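Local coordinates for lipoprotein (Colwellia psychrerythraea, PDB 3O0Y), which is of unknown function but is probably a lipid-anchored bacterial protein related to metallopeptidases, at residues 121-126 with 189-194; 205-210 with 256-261; 300-305 with 514-519; 506-511 with 552-557. All coordinates share one frame; numbering follows the deposited sequence.

Contact 1: residues 121-126 with 189-194; sequences NFNIGY and AAQNWL
Gln191 and Trp193 flank Asn192, the C-prime residue of the Schellman motif that ends helix 174-190, and both turn their side chains onto Asn123 and Ile124 of the loop leading into strand 126-128. Ile124 covers one face of the indole: CG1 stands over the five-membered ring, 3.6 Å from its centroid and 17° off the normal, a CH-pi contact. Ile124 CD1 follows on the same side, 3.7 Å from Trp193 CZ2. Trp193 CG is anti to the backbone N (chi1 -175°), which carries CG toward the loop; Trp193 NE1 is bonded to Pro135 O. Phe122 adds a looser apolar touch, its CE1 lying 4.1 Å from Trp193 CZ3 where the side chains cross at about a right angle. An alanine in place of Trp193 would probably leave Ile124 CG1 and CD1 facing a gap and Pro135 O without its indole donor. On the more exposed side the amides of Asn123 and Gln191 meet tip to tip, their planes 39° apart. Gln191 NE2 gives its hydrogen to a lone pair of Asn123 OD1 at 3.0 Å. The other end of the same amide is tied to the loop backbone through one water, which accepts from Asn123 N at 3.1 Å and is hydrogen-bonded to Gln191 OE1 at 3.0 Å.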
loop_
_atom_site.group_PDB
_atom_site.type_symbol
_atom_site.label_atom_id
_atom_site.label_comp_id
_atom_site.label_asym_id
_atom_site.label_seq_id
_atom_site.Cartn_x
_atom_site.Cartn_y
_atom_site.Cartn_z
ATOM N N ASN A 121 -11.617 -12.390 17.164
ATOM C CA ASN A 121 -12.301 -11.788 18.319
ATOM C C ASN A 121 -12.578 -10.299 18.202
ATOM O O ASN A 121 -13.238 -9.733 19.073
ATOM C CB ASN A 121 -11.542 -12.111 19.599
ATOM C CG ASN A 121 -11.479 -13.609 19.879
ATOM O OD1 ASN A 121 -12.354 -14.397 19.466
ATOM N ND2 ASN A 121 -10.470 -14.001 20.636
ATOM N N PHE A 122 -12.193 -9.694 17.073
ATOM C CA PHE A 122 -12.549 -8.311 16.794
ATOM C C PHE A 122 -13.545 -8.225 15.617
ATOM O O PHE A 122 -13.171 -8.546 14.455
ATOM C CB PHE A 122 -11.300 -7.517 16.430
ATOM C CG PHE A 122 -10.334 -7.329 17.585
ATOM C CD1 PHE A 122 -10.294 -6.143 18.291
ATOM C CD2 PHE A 122 -9.527 -8.406 18.027
ATOM C CE1 PHE A 122 -9.424 -5.998 19.400
ATOM C CE2 PHE A 122 -8.692 -8.263 19.120
ATOM C CZ PHE A 122 -8.613 -7.041 19.786
ATOM N N ASN A 123 -14.734 -7.701 15.862
ATOM C CA ASN A 123 -15.675 -7.433 14.800
ATOM C C ASN A 123 -15.681 -5.999 14.302
ATOM O O ASN A 123 -16.410 -5.676 13.354
ATOM C CB ASN A 123 -17.072 -7.875 15.181
ATOM C CG ASN A 123 -17.685 -7.005 16.220
ATOM O OD1 ASN A 123 -17.009 -6.258 16.872
ATOM N ND2 ASN A 123 -19.007 -7.130 16.409
ATOM N N ILE A 124 -14.813 -5.177 14.900
ATOM C CA ILE A 124 -14.664 -3.777 14.550
ATOM C C ILE A 124 -13.954 -3.526 13.233
ATOM O O ILE A 124 -13.443 -4.458 12.585
ATOM C CB ILE A 124 -13.985 -2.983 15.718
ATOM C CG1 ILE A 124 -12.602 -3.564 16.162
ATOM C CG2 ILE A 124 -14.892 -2.993 16.967
ATOM C CD1 ILE A 124 -11.520 -3.830 15.079
ATOM N N GLY A 125 -13.991 -2.273 12.801
ATOM C CA GLY A 125 -13.295 -1.913 11.579
ATOM C C GLY A 125 -13.897 -2.463 10.306
ATOM O O GLY A 125 -15.102 -2.730 10.230
ATOM N N TYR A 126 -13.048 -2.708 9.313
ATOM C CA TYR A 126 -13.521 -3.212 8.035
ATOM C C TYR A 126 -12.361 -3.972 7.426
ATOM O O TYR A 126 -11.229 -3.699 7.779
ATOM C CB TYR A 126 -13.981 -2.076 7.091
ATOM C CG TYR A 126 -12.844 -1.251 6.498
ATOM C CD1 TYR A 126 -12.325 -1.539 5.250
ATOM C CD2 TYR A 126 -12.183 -0.286 7.258
ATOM C CE1 TYR A 126 -11.267 -0.812 4.728
ATOM C CE2 TYR A 126 -11.113 0.468 6.709
ATOM C CZ TYR A 126 -10.633 0.154 5.469
ATOM O OH TYR A 126 -9.504 0.804 4.942
ATOM N N ALA A 189 -18.487 2.323 17.619
ATOM C CA ALA A 189 -18.565 3.297 18.705
ATOM C C ALA A 189 -19.411 2.798 19.907
ATOM O O ALA A 189 -19.081 3.080 21.064
ATOM C CB ALA A 189 -19.061 4.675 18.168
ATOM N N ALA A 190 -20.392 1.952 19.640
ATOM C CA ALA A 190 -21.234 1.367 20.707
ATOM C C ALA A 190 -20.408 0.443 21.614
ATOM O O ALA A 190 -20.728 0.287 22.794
ATOM C CB ALA A 190 -22.421 0.634 20.122
ATOM N N GLN A 191 -19.345 -0.138 21.057
ATOM C CA GLN A 191 -18.370 -0.952 21.782
ATOM C C GLN A 191 -17.152 -0.155 22.253
ATOM O O GLN A 191 -16.116 -0.759 22.554
ATOM C CB GLN A 191 -17.763 -1.955 20.806
ATOM C CG GLN A 191 -18.558 -3.102 20.492
ATOM C CD GLN A 191 -17.855 -3.958 19.418
ATOM O OE1 GLN A 191 -16.754 -4.473 19.651
ATOM N NE2 GLN A 191 -18.517 -4.158 18.302
ATOM N N ASN A 192 -17.217 1.170 22.195
ATOM C CA ASN A 192 -16.120 2.046 22.577
ATOM C C ASN A 192 -14.874 1.904 21.687
ATOM O O ASN A 192 -13.773 2.183 22.095
ATOM C CB ASN A 192 -15.698 1.800 24.006
ATOM C CG ASN A 192 -16.810 2.170 24.985
ATOM O OD1 ASN A 192 -17.427 3.257 24.889
ATOM N ND2 ASN A 192 -17.066 1.280 25.925
ATOM N N TRP A 193 -15.107 1.534 20.450
ATOM C CA TRP A 193 -14.031 1.519 19.477
ATOM C C TRP A 193 -14.263 2.681 18.502
ATOM O O TRP A 193 -15.204 2.664 17.685
ATOM C CB TRP A 193 -14.078 0.197 18.734
ATOM C CG TRP A 193 -12.936 0.019 17.777
ATOM C CD1 TRP A 193 -12.825 0.524 16.528
ATOM C CD2 TRP A 193 -11.728 -0.691 18.050
ATOM N NE1 TRP A 193 -11.605 0.133 15.980
ATOM C CE2 TRP A 193 -10.909 -0.579 16.920
ATOM C CE3 TRP A 193 -11.251 -1.392 19.150
ATOM C CZ2 TRP A 193 -9.669 -1.202 16.849
ATOM C CZ3 TRP A 193 -10.032 -1.990 19.094
ATOM C CH2 TRP A 193 -9.223 -1.859 17.964
ATOM N N LEU A 194 -13.419 3.704 18.614
ATOM C CA LEU A 194 -13.500 4.830 17.688
ATOM C C LEU A 194 -12.205 5.570 17.535
ATOM O O LEU A 194 -11.336 5.429 18.324
ATOM C CB LEU A 194 -14.624 5.805 18.031
ATOM C CG LEU A 194 -14.950 6.293 19.433
ATOM C CD1 LEU A 194 -13.842 6.109 20.395
ATOM C CD2 LEU A 194 -15.509 7.745 19.288
HETATM O O HOH W 1 -14.786 -6.617 18.795
#

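Contact 2: residues 205-210 with 256-261; sequences KYLKGF and PAYQSV
The rings of Phe210 and Tyr258 lie face against face in an offset stack, centroids 3.9 Å apart and planes only 10° from parallel, between two nearly antiparallel helices, 197-210 and 236-268. Tyr258 CE2 sits over the centre of the Phe210 ring, whereas Phe210 CD2 lies 3.3 Å above the Tyr258 plane, displaced toward the rim. At the edge of Tyr258, near its plane, comes Tyr206 CE2, 4.1 Å from Tyr258 CE2. The helix segments cross at -156° with their axes 9.1 Å apart. Leu207 also reaches across, its side chain crossing that of Tyr258 at about a right angle. Its two methyls divide the work: Leu207 CD2 approaches Tyr258 CD2 at 3.7 Å, and CD1 turns to Val261. Phe210 CG is anti to the backbone N (chi1 -163°), which carries CG toward the partner helix. Helix 144-154 covers the aromatic group, with Pro149 against both stacked rings. The hydroxyls of Tyr206 and Tyr258, one from each helix, converge on Leu145 O, so a single carbonyl at the start of that helix takes both. A leucine in place of Tyr258 would probably leave the Phe210 face without its flat partner and Leu145 O with one hydroxyl fewer. One turn further along the second helix, Val261 CG1 meets Leu207 CD1 at 3.9 Å.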
loop_
_atom_site.group_PDB
_atom_site.type_symbol
_atom_site.label_atom_id
_atom_site.label_comp_id
_atom_site.label_asym_id
_atom_site.label_seq_id
_atom_site.Cartn_x
_atom_site.Cartn_y
_atom_site.Cartn_z
ATOM N N LYS A 205 -12.254 16.622 7.632
ATOM C CA LYS A 205 -11.702 17.610 6.750
ATOM C C LYS A 205 -11.784 17.062 5.327
ATOM O O LYS A 205 -12.108 17.808 4.382
ATOM C CB LYS A 205 -10.257 17.946 7.103
ATOM C CG LYS A 205 -9.526 18.751 6.006
ATOM C CD LYS A 205 -8.176 19.291 6.518
ATOM C CE LYS A 205 -7.271 19.762 5.370
ATOM N NZ LYS A 205 -5.822 19.771 5.818
ATOM N N TYR A 206 -11.474 15.780 5.165
ATOM C CA TYR A 206 -11.562 15.138 3.837
ATOM C C TYR A 206 -12.990 15.163 3.311
ATOM O O TYR A 206 -13.258 15.537 2.168
ATOM C CB TYR A 206 -11.064 13.685 3.901
ATOM C CG TYR A 206 -11.458 12.925 2.636
ATOM C CD1 TYR A 206 -10.740 13.070 1.461
ATOM C CD2 TYR A 206 -12.602 12.115 2.610
ATOM C CE1 TYR A 206 -11.133 12.404 0.288
ATOM C CE2 TYR A 206 -12.982 11.447 1.443
ATOM C CZ TYR A 206 -12.255 11.622 0.289
ATOM O OH TYR A 206 -12.665 10.929 -0.859
ATOM N N LEU A 207 -13.915 14.750 4.175
ATOM C CA LEU A 207 -15.330 14.626 3.800
ATOM C C LEU A 207 -15.927 16.008 3.439
ATOM O O LEU A 207 -16.698 16.139 2.467
ATOM C CB LEU A 207 -16.127 14.005 4.936
ATOM C CG LEU A 207 -15.808 12.541 5.246
ATOM C CD1 LEU A 207 -16.460 12.073 6.551
ATOM C CD2 LEU A 207 -16.223 11.618 4.068
ATOM N N LYS A 208 -15.585 17.032 4.235
ATOM C CA LYS A 208 -15.969 18.416 3.903
ATOM C C LYS A 208 -15.361 18.858 2.564
ATOM O O LYS A 208 -16.056 19.435 1.729
ATOM C CB LYS A 208 -15.510 19.362 5.004
ATOM C CG LYS A 208 -15.997 20.749 4.877
ATOM C CD LYS A 208 -15.492 21.639 6.056
ATOM C CE LYS A 208 -16.316 21.407 7.307
ATOM N NZ LYS A 208 -15.511 21.114 8.566
ATOM N N GLY A 209 -14.078 18.609 2.383
ATOM C CA GLY A 209 -13.368 18.960 1.162
ATOM C C GLY A 209 -14.001 18.310 -0.064
ATOM O O GLY A 209 -14.055 18.912 -1.186
ATOM N N PHE A 210 -14.530 17.106 0.133
ATOM C CA PHE A 210 -15.085 16.301 -1.014
ATOM C C PHE A 210 -16.289 16.974 -1.715
ATOM O O PHE A 210 -16.379 16.943 -2.974
ATOM C CB PHE A 210 -15.452 14.870 -0.546
ATOM C CG PHE A 210 -15.644 13.863 -1.673
ATOM C CD1 PHE A 210 -14.568 13.174 -2.194
ATOM C CD2 PHE A 210 -16.902 13.595 -2.170
ATOM C CE1 PHE A 210 -14.768 12.203 -3.166
ATOM C CE2 PHE A 210 -17.099 12.654 -3.153
ATOM C CZ PHE A 210 -16.032 11.968 -3.658
ATOM N N PRO A 256 -25.206 14.406 -0.898
ATOM C CA PRO A 256 -25.861 14.112 0.368
ATOM C C PRO A 256 -25.275 12.899 1.149
ATOM O O PRO A 256 -25.309 12.894 2.410
ATOM C CB PRO A 256 -27.299 13.832 -0.042
ATOM C CG PRO A 256 -27.474 14.654 -1.289
ATOM C CD PRO A 256 -26.181 14.393 -2.007
ATOM N N ALA A 257 -24.753 11.901 0.413
ATOM C CA ALA A 257 -24.147 10.730 1.055
ATOM C C ALA A 257 -22.923 11.187 1.871
ATOM O O ALA A 257 -22.849 10.909 3.081
ATOM C CB ALA A 257 -23.793 9.639 -0.013
ATOM N N TYR A 258 -22.007 11.950 1.255
ATOM C CA TYR A 258 -20.804 12.432 1.951
ATOM C C TYR A 258 -21.151 13.357 3.090
ATOM O O TYR A 258 -20.624 13.243 4.184
ATOM C CB TYR A 258 -19.791 13.086 1.018
ATOM C CG TYR A 258 -18.924 12.022 0.350
ATOM C CD1 TYR A 258 -19.470 11.108 -0.534
ATOM C CD2 TYR A 258 -17.564 11.904 0.648
ATOM C CE1 TYR A 258 -18.703 10.121 -1.095
ATOM C CE2 TYR A 258 -16.805 10.895 0.147
ATOM C CZ TYR A 258 -17.364 9.986 -0.725
ATOM O OH TYR A 258 -16.584 8.986 -1.301
ATOM N N GLN A 259 -22.136 14.192 2.865
ATOM C CA GLN A 259 -22.597 15.110 3.907
ATOM C C GLN A 259 -23.112 14.363 5.120
ATOM O O GLN A 259 -22.874 14.789 6.249
ATOM C CB GLN A 259 -23.635 16.078 3.308
ATOM C CG GLN A 259 -22.885 17.086 2.356
ATOM C CD GLN A 259 -23.813 17.854 1.375
ATOM O OE1 GLN A 259 -23.333 18.701 0.642
ATOM N NE2 GLN A 259 -25.073 17.483 1.297
ATOM N N SER A 260 -23.839 13.290 4.864
ATOM C CA SER A 260 -24.341 12.369 5.864
ATOM C C SER A 260 -23.219 11.841 6.773
ATOM O O SER A 260 -23.337 11.708 8.004
ATOM C CB SER A 260 -24.850 11.122 5.114
ATOM O OG SER A 260 -25.952 10.668 5.793
ATOM N N VAL A 261 -22.188 11.324 6.117
ATOM C CA VAL A 261 -21.059 10.762 6.899
ATOM C C VAL A 261 -20.278 11.812 7.674
ATOM O O VAL A 261 -19.841 11.571 8.809
ATOM C CB VAL A 261 -20.135 9.927 5.998
ATOM C CG1 VAL A 261 -19.063 9.236 6.835
ATOM C CG2 VAL A 261 -21.000 8.907 5.235
#

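Contact 3: residues 300-305 with 514-519; sequences LSPTQI and LHDKRW
Pro302, Lys517 and Asp516 bury the most surface here, where the first turn of helix 302-326 meets the chain just after helix 491-515. The side chains of Asp516 and Pro302 cross at about a right angle: Pro302 CB lies 3.3 Å from Asp516 CG, and Pro302 CG is 3.7 Å from Asp516 OD1. Asp516 CG is anti to the backbone N (chi1 -179°), which puts CG toward the proline. Pro302 also touches Gln289 and Ile292 of helix 284-296. Lys517 holds the carboxylate from the next residue in the same loop. Bent at chi2 (-61°) and again at chi4, the lysine folds back so that NZ forms a salt bridge with Asp516 OD2 at 3.2 Å, reaching it on the anti side and 17° out of the carboxylate plane. The ammonium thereby also comes to rest 3.5 Å from Pro302 O, while Lys517 CE passes Thr303 OG1 at 3.8 Å. Placed this way, the lysine probably offsets the charge of the acid beside the helix. The N-terminal end of helix 302-326 is closed by a capping box, in which Gln304 N gives to Ser301 OG at 3.0 Å and Ser301 N to Gln304 OE1 at 3.1 Å.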
loop_
_atom_site.group_PDB
_atom_site.type_symbol
_atom_site.label_atom_id
_atom_site.label_comp_id
_atom_site.label_asym_id
_atom_site.label_seq_id
_atom_site.Cartn_x
_atom_site.Cartn_y
_atom_site.Cartn_z
ATOM N N LEU A 300 7.664 -11.018 17.451
ATOM C CA LEU A 300 8.393 -10.259 18.444
ATOM C C LEU A 300 7.418 -9.329 19.181
ATOM O O LEU A 300 6.354 -8.898 18.673
ATOM C CB LEU A 300 9.525 -9.483 17.768
ATOM C CG LEU A 300 10.663 -10.287 17.093
ATOM C CD1 LEU A 300 11.659 -9.374 16.358
ATOM C CD2 LEU A 300 11.389 -11.249 18.077
ATOM N N SER A 301 7.791 -8.995 20.415
ATOM C CA SER A 301 7.109 -8.014 21.182
ATOM C C SER A 301 7.382 -6.601 20.662
ATOM O O SER A 301 8.392 -6.388 19.996
ATOM C CB SER A 301 7.569 -8.077 22.658
ATOM O OG SER A 301 8.869 -7.514 22.846
ATOM N N PRO A 302 6.471 -5.667 20.959
ATOM C CA PRO A 302 6.631 -4.261 20.607
ATOM C C PRO A 302 7.916 -3.744 21.214
ATOM O O PRO A 302 8.643 -3.007 20.559
ATOM C CB PRO A 302 5.403 -3.599 21.290
ATOM C CG PRO A 302 4.405 -4.640 21.362
ATOM C CD PRO A 302 5.146 -5.895 21.585
ATOM N N THR A 303 8.251 -4.143 22.444
ATOM C CA THR A 303 9.572 -3.809 23.018
ATOM C C THR A 303 10.780 -4.259 22.203
ATOM O O THR A 303 11.676 -3.447 21.955
ATOM C CB THR A 303 9.733 -4.300 24.474
ATOM O OG1 THR A 303 8.687 -3.727 25.261
ATOM C CG2 THR A 303 11.045 -3.834 25.061
ATOM N N GLN A 304 10.797 -5.505 21.722
ATOM C CA GLN A 304 11.915 -5.980 20.895
ATOM C C GLN A 304 12.013 -5.242 19.542
ATOM O O GLN A 304 13.130 -4.998 19.067
ATOM C CB GLN A 304 11.771 -7.451 20.658
ATOM C CG GLN A 304 11.980 -8.287 21.944
ATOM C CD GLN A 304 11.588 -9.770 21.764
ATOM O OE1 GLN A 304 10.505 -10.091 21.294
ATOM N NE2 GLN A 304 12.508 -10.673 22.125
ATOM N N ILE A 305 10.856 -4.994 18.932
ATOM C CA ILE A 305 10.793 -4.300 17.646
ATOM C C ILE A 305 11.293 -2.855 17.819
ATOM O O ILE A 305 12.062 -2.355 17.021
ATOM C CB ILE A 305 9.376 -4.361 17.031
ATOM C CG1 ILE A 305 9.029 -5.829 16.730
ATOM C CG2 ILE A 305 9.314 -3.483 15.716
ATOM C CD1 ILE A 305 7.560 -6.085 16.420
ATOM N N LEU A 514 4.061 4.974 19.538
ATOM C CA LEU A 514 2.648 5.366 19.627
ATOM C C LEU A 514 1.749 4.262 20.161
ATOM O O LEU A 514 0.895 4.514 21.010
ATOM C CB LEU A 514 2.148 5.707 18.219
ATOM C CG LEU A 514 2.650 6.995 17.626
ATOM C CD1 LEU A 514 2.480 6.929 16.067
ATOM C CD2 LEU A 514 1.960 8.217 18.181
ATOM N N HIS A 515 1.889 3.054 19.637
ATOM C CA HIS A 515 0.839 2.053 19.817
ATOM C C HIS A 515 1.055 1.154 21.032
ATOM O O HIS A 515 0.106 0.538 21.515
ATOM C CB HIS A 515 0.723 1.217 18.553
ATOM C CG HIS A 515 0.136 2.001 17.405
ATOM N ND1 HIS A 515 -1.082 2.652 17.512
ATOM C CD2 HIS A 515 0.624 2.313 16.182
ATOM C CE1 HIS A 515 -1.353 3.249 16.368
ATOM N NE2 HIS A 515 -0.335 3.052 15.539
ATOM N N ASP A 516 2.291 1.093 21.533
ATOM C CA ASP A 516 2.631 0.317 22.752
ATOM C C ASP A 516 3.257 1.118 23.895
ATOM O O ASP A 516 2.878 0.918 25.075
ATOM C CB ASP A 516 3.541 -0.856 22.383
ATOM C CG ASP A 516 3.908 -1.719 23.618
ATOM O OD1 ASP A 516 3.067 -2.470 24.076
ATOM O OD2 ASP A 516 5.016 -1.562 24.133
ATOM N N LYS A 517 4.198 2.003 23.577
ATOM C CA LYS A 517 4.864 2.806 24.602
ATOM C C LYS A 517 4.099 4.062 24.986
ATOM O O LYS A 517 4.553 4.806 25.855
ATOM C CB LYS A 517 6.279 3.150 24.193
ATOM C CG LYS A 517 7.139 1.995 23.833
ATOM C CD LYS A 517 7.350 1.020 24.941
ATOM C CE LYS A 517 8.346 -0.045 24.440
ATOM N NZ LYS A 517 7.893 -0.611 23.064
ATOM N N ARG A 518 2.970 4.305 24.314
ATOM C CA ARG A 518 2.049 5.410 24.595
ATOM C C ARG A 518 2.691 6.776 24.339
ATOM O O ARG A 518 2.307 7.752 24.925
ATOM C CB ARG A 518 1.535 5.294 26.044
ATOM C CG ARG A 518 0.885 3.922 26.280
ATOM C CD ARG A 518 0.230 3.883 27.673
ATOM N NE ARG A 518 -0.364 2.568 27.881
ATOM C CZ ARG A 518 -1.177 2.266 28.885
ATOM N NH1 ARG A 518 -1.475 3.187 29.806
ATOM N NH2 ARG A 518 -1.690 1.042 28.963
ATOM N N TRP A 519 3.625 6.849 23.384
ATOM C CA TRP A 519 4.061 8.136 22.894
ATOM C C TRP A 519 2.873 8.936 22.365
ATOM O O TRP A 519 1.992 8.409 21.735
ATOM C CB TRP A 519 5.068 7.992 21.739
ATOM C CG TRP A 519 6.373 7.439 22.059
ATOM C CD1 TRP A 519 6.748 6.625 23.108
ATOM C CD2 TRP A 519 7.540 7.599 21.257
ATOM N NE1 TRP A 519 8.058 6.278 22.990
ATOM C CE2 TRP A 519 8.560 6.850 21.839
ATOM C CE3 TRP A 519 7.810 8.331 20.111
ATOM C CZ2 TRP A 519 9.835 6.843 21.327
ATOM C CZ3 TRP A 519 9.080 8.289 19.580
ATOM C CH2 TRP A 519 10.058 7.564 20.171
#

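Contact 4: residues 506-511 with 552-557; sequences VRLVVD and QALGYK. With SO4 (sulfate ion), chain D.
Tyr556 OH is gripped by several groups while Arg507 NH1 lies over the ring that carries it. The hydroxyl donates to O3 of a sulfate ion at 2.6 Å and accepts an almost straight bond (170°) from Gln552 NE2 at 3.1 Å. Arg507 NH1 stands 3.2 Å above the centre of the Tyr556 ring in a cation-pi contact, the guanidinium and ring planes 55° apart. The sulfate, probably from the crystallisation liquor, takes NH1 of Arg507 on O1 at 3.0 Å and NH2 on O4 at 2.9 Å; Arg504 and Arg545 also bind it, Arg545 adding a weak bond to Tyr556 OH. Glu542 pairs with Arg507 NH2 and Tyr546 OH with NE, which probably fixes the guanidinium's rotation. The whole contact is buried, helix 491-515 packing against the entry into helix 555-574. Arg507 is extended beyond CG (chi2 -177°), and its CB and CD pass over the methyl of Ala553. Leu508 CD2 meets Leu554 CD2 at 3.8 Å, and Leu508 CD1 touches Lys557 CB. Asp511 OD2 bonds to Tyr288 OH, while a water donates to Asp511 OD1 at 2.7 Å and accepts from Ala553 N at 3.0 Å.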
loop_
_atom_site.group_PDB
_atom_site.type_symbol
_atom_site.label_atom_id
_atom_site.label_comp_id
_atom_site.label_asym_id
_atom_site.label_seq_id
_atom_site.Cartn_x
_atom_site.Cartn_y
_atom_site.Cartn_z
ATOM N N VAL A 506 13.275 4.525 11.638
ATOM C CA VAL A 506 12.471 5.391 12.514
ATOM C C VAL A 506 11.046 4.895 12.649
ATOM O O VAL A 506 10.448 4.981 13.749
ATOM C CB VAL A 506 12.551 6.879 12.080
ATOM C CG1 VAL A 506 11.548 7.771 12.825
ATOM C CG2 VAL A 506 13.998 7.406 12.326
ATOM N N ARG A 507 10.455 4.395 11.543
ATOM C CA ARG A 507 9.128 3.826 11.567
ATOM C C ARG A 507 8.973 2.731 12.604
ATOM O O ARG A 507 7.960 2.691 13.295
ATOM C CB ARG A 507 8.721 3.309 10.190
ATOM C CG ARG A 507 8.306 4.376 9.265
ATOM C CD ARG A 507 7.821 3.830 7.915
ATOM N NE ARG A 507 7.169 4.856 7.118
ATOM C CZ ARG A 507 6.995 4.788 5.792
ATOM N NH1 ARG A 507 7.352 3.702 5.107
ATOM N NH2 ARG A 507 6.428 5.813 5.144
ATOM N N LEU A 508 9.965 1.882 12.777
ATOM C CA LEU A 508 9.896 0.828 13.835
ATOM C C LEU A 508 9.770 1.462 15.226
ATOM O O LEU A 508 8.999 1.019 16.129
ATOM C CB LEU A 508 11.152 -0.042 13.805
ATOM C CG LEU A 508 11.352 -0.902 12.545
ATOM C CD1 LEU A 508 12.562 -1.797 12.892
ATOM C CD2 LEU A 508 10.089 -1.750 12.201
ATOM N N VAL A 509 10.523 2.546 15.420
ATOM C CA VAL A 509 10.554 3.212 16.703
ATOM C C VAL A 509 9.230 3.941 17.002
ATOM O O VAL A 509 8.632 3.844 18.120
ATOM C CB VAL A 509 11.705 4.204 16.787
ATOM C CG1 VAL A 509 11.678 4.888 18.160
ATOM C CG2 VAL A 509 13.074 3.535 16.611
ATOM N N VAL A 510 8.755 4.710 16.014
ATOM C CA VAL A 510 7.573 5.548 16.243
ATOM C C VAL A 510 6.237 4.740 16.224
ATOM O O VAL A 510 5.276 5.111 16.932
ATOM C CB VAL A 510 7.475 6.804 15.289
ATOM C CG1 VAL A 510 8.689 7.786 15.543
ATOM C CG2 VAL A 510 7.349 6.411 13.844
ATOM N N ASP A 511 6.139 3.676 15.420
ATOM C CA ASP A 511 4.862 2.932 15.393
ATOM C C ASP A 511 4.715 2.173 16.697
ATOM O O ASP A 511 3.664 2.245 17.341
ATOM C CB ASP A 511 4.827 1.995 14.181
ATOM C CG ASP A 511 3.486 1.327 13.984
ATOM O OD1 ASP A 511 2.590 1.969 13.414
ATOM O OD2 ASP A 511 3.330 0.189 14.465
ATOM N N GLN A 552 1.429 -1.243 10.208
ATOM C CA GLN A 552 1.712 -1.245 8.766
ATOM C C GLN A 552 3.134 -0.729 8.539
ATOM O O GLN A 552 3.830 -1.289 7.663
ATOM C CB GLN A 552 0.679 -0.513 7.900
ATOM C CG GLN A 552 0.889 -0.669 6.374
ATOM C CD GLN A 552 1.981 0.146 5.757
ATOM O OE1 GLN A 552 2.271 1.262 6.203
ATOM N NE2 GLN A 552 2.560 -0.353 4.609
ATOM N N ALA A 553 3.583 0.241 9.330
ATOM C CA ALA A 553 4.890 0.847 9.152
ATOM C C ALA A 553 5.989 -0.091 9.550
ATOM O O ALA A 553 7.168 0.196 9.295
ATOM C CB ALA A 553 5.033 2.153 10.034
ATOM N N LEU A 554 5.668 -1.205 10.214
ATOM C CA LEU A 554 6.677 -2.169 10.644
ATOM C C LEU A 554 7.197 -3.076 9.502
ATOM O O LEU A 554 8.312 -3.590 9.582
ATOM C CB LEU A 554 6.126 -3.020 11.788
ATOM C CG LEU A 554 5.581 -2.275 12.972
ATOM C CD1 LEU A 554 5.028 -3.354 13.979
ATOM C CD2 LEU A 554 6.583 -1.334 13.666
ATOM N N GLY A 555 6.429 -3.236 8.412
ATOM C CA GLY A 555 6.756 -4.199 7.383
ATOM C C GLY A 555 8.024 -3.939 6.667
ATOM O O GLY A 555 8.759 -4.881 6.230
ATOM N N TYR A 556 8.303 -2.657 6.531
ATOM C CA TYR A 556 9.395 -2.177 5.669
ATOM C C TYR A 556 10.716 -2.724 6.212
ATOM O O TYR A 556 11.444 -3.462 5.523
ATOM C CB TYR A 556 9.459 -0.630 5.655
ATOM C CG TYR A 556 8.244 0.010 5.083
ATOM C CD1 TYR A 556 8.214 0.390 3.748
ATOM C CD2 TYR A 556 7.066 0.161 5.838
ATOM C CE1 TYR A 556 7.086 0.852 3.199
ATOM C CE2 TYR A 556 5.942 0.666 5.272
ATOM C CZ TYR A 556 5.918 0.952 3.948
ATOM O OH TYR A 556 4.776 1.455 3.381
ATOM N N LYS A 557 11.079 -2.336 7.431
ATOM C CA LYS A 557 12.340 -2.803 7.984
ATOM C C LYS A 557 12.275 -4.277 8.394
ATOM O O LYS A 557 13.270 -4.960 8.296
ATOM C CB LYS A 557 12.843 -1.917 9.123
ATOM C CG LYS A 557 13.806 -0.898 8.643
ATOM C CD LYS A 557 15.161 -1.612 8.432
ATOM C CE LYS A 557 16.171 -0.794 7.719
ATOM N NZ LYS A 557 17.554 -1.509 7.612
HETATM S S SO4 D . 5.959 4.284 1.618
HETATM O O1 SO4 D . 7.318 3.939 2.115
HETATM O O2 SO4 D . 6.099 4.964 0.373
HETATM O O3 SO4 D . 5.139 3.083 1.322
HETATM O O4 SO4 D . 5.204 4.961 2.638
HETATM O O HOH W 2 1.833 2.128 10.846
#

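Overall arrangement
From the N terminus, contact 1 closes the first loop, bringing residues 189-194 back to the loop before strand 126-128. Contact 2 opens only afterwards, on helix 197-210, and closes on helix 236-268; these two are in series, their centres 22 Å apart. Contact 3 spans the longest separation, joining the start of helix 302-326 to the end of helix 491-515. Contact 4 crosses it, because residues 506-511 precede 514-519 while 552-557 follow. The crossing pair shares helix 491-515 and touches directly: Ile305 packs on Leu508 and Leu554, and Trp519 on Val509 and Val510. Helices 302-326, 491-515 and 555-574 are thus joined; the centres of contacts 4 and 3 lie about 31 and 34 Å from that of contact 2.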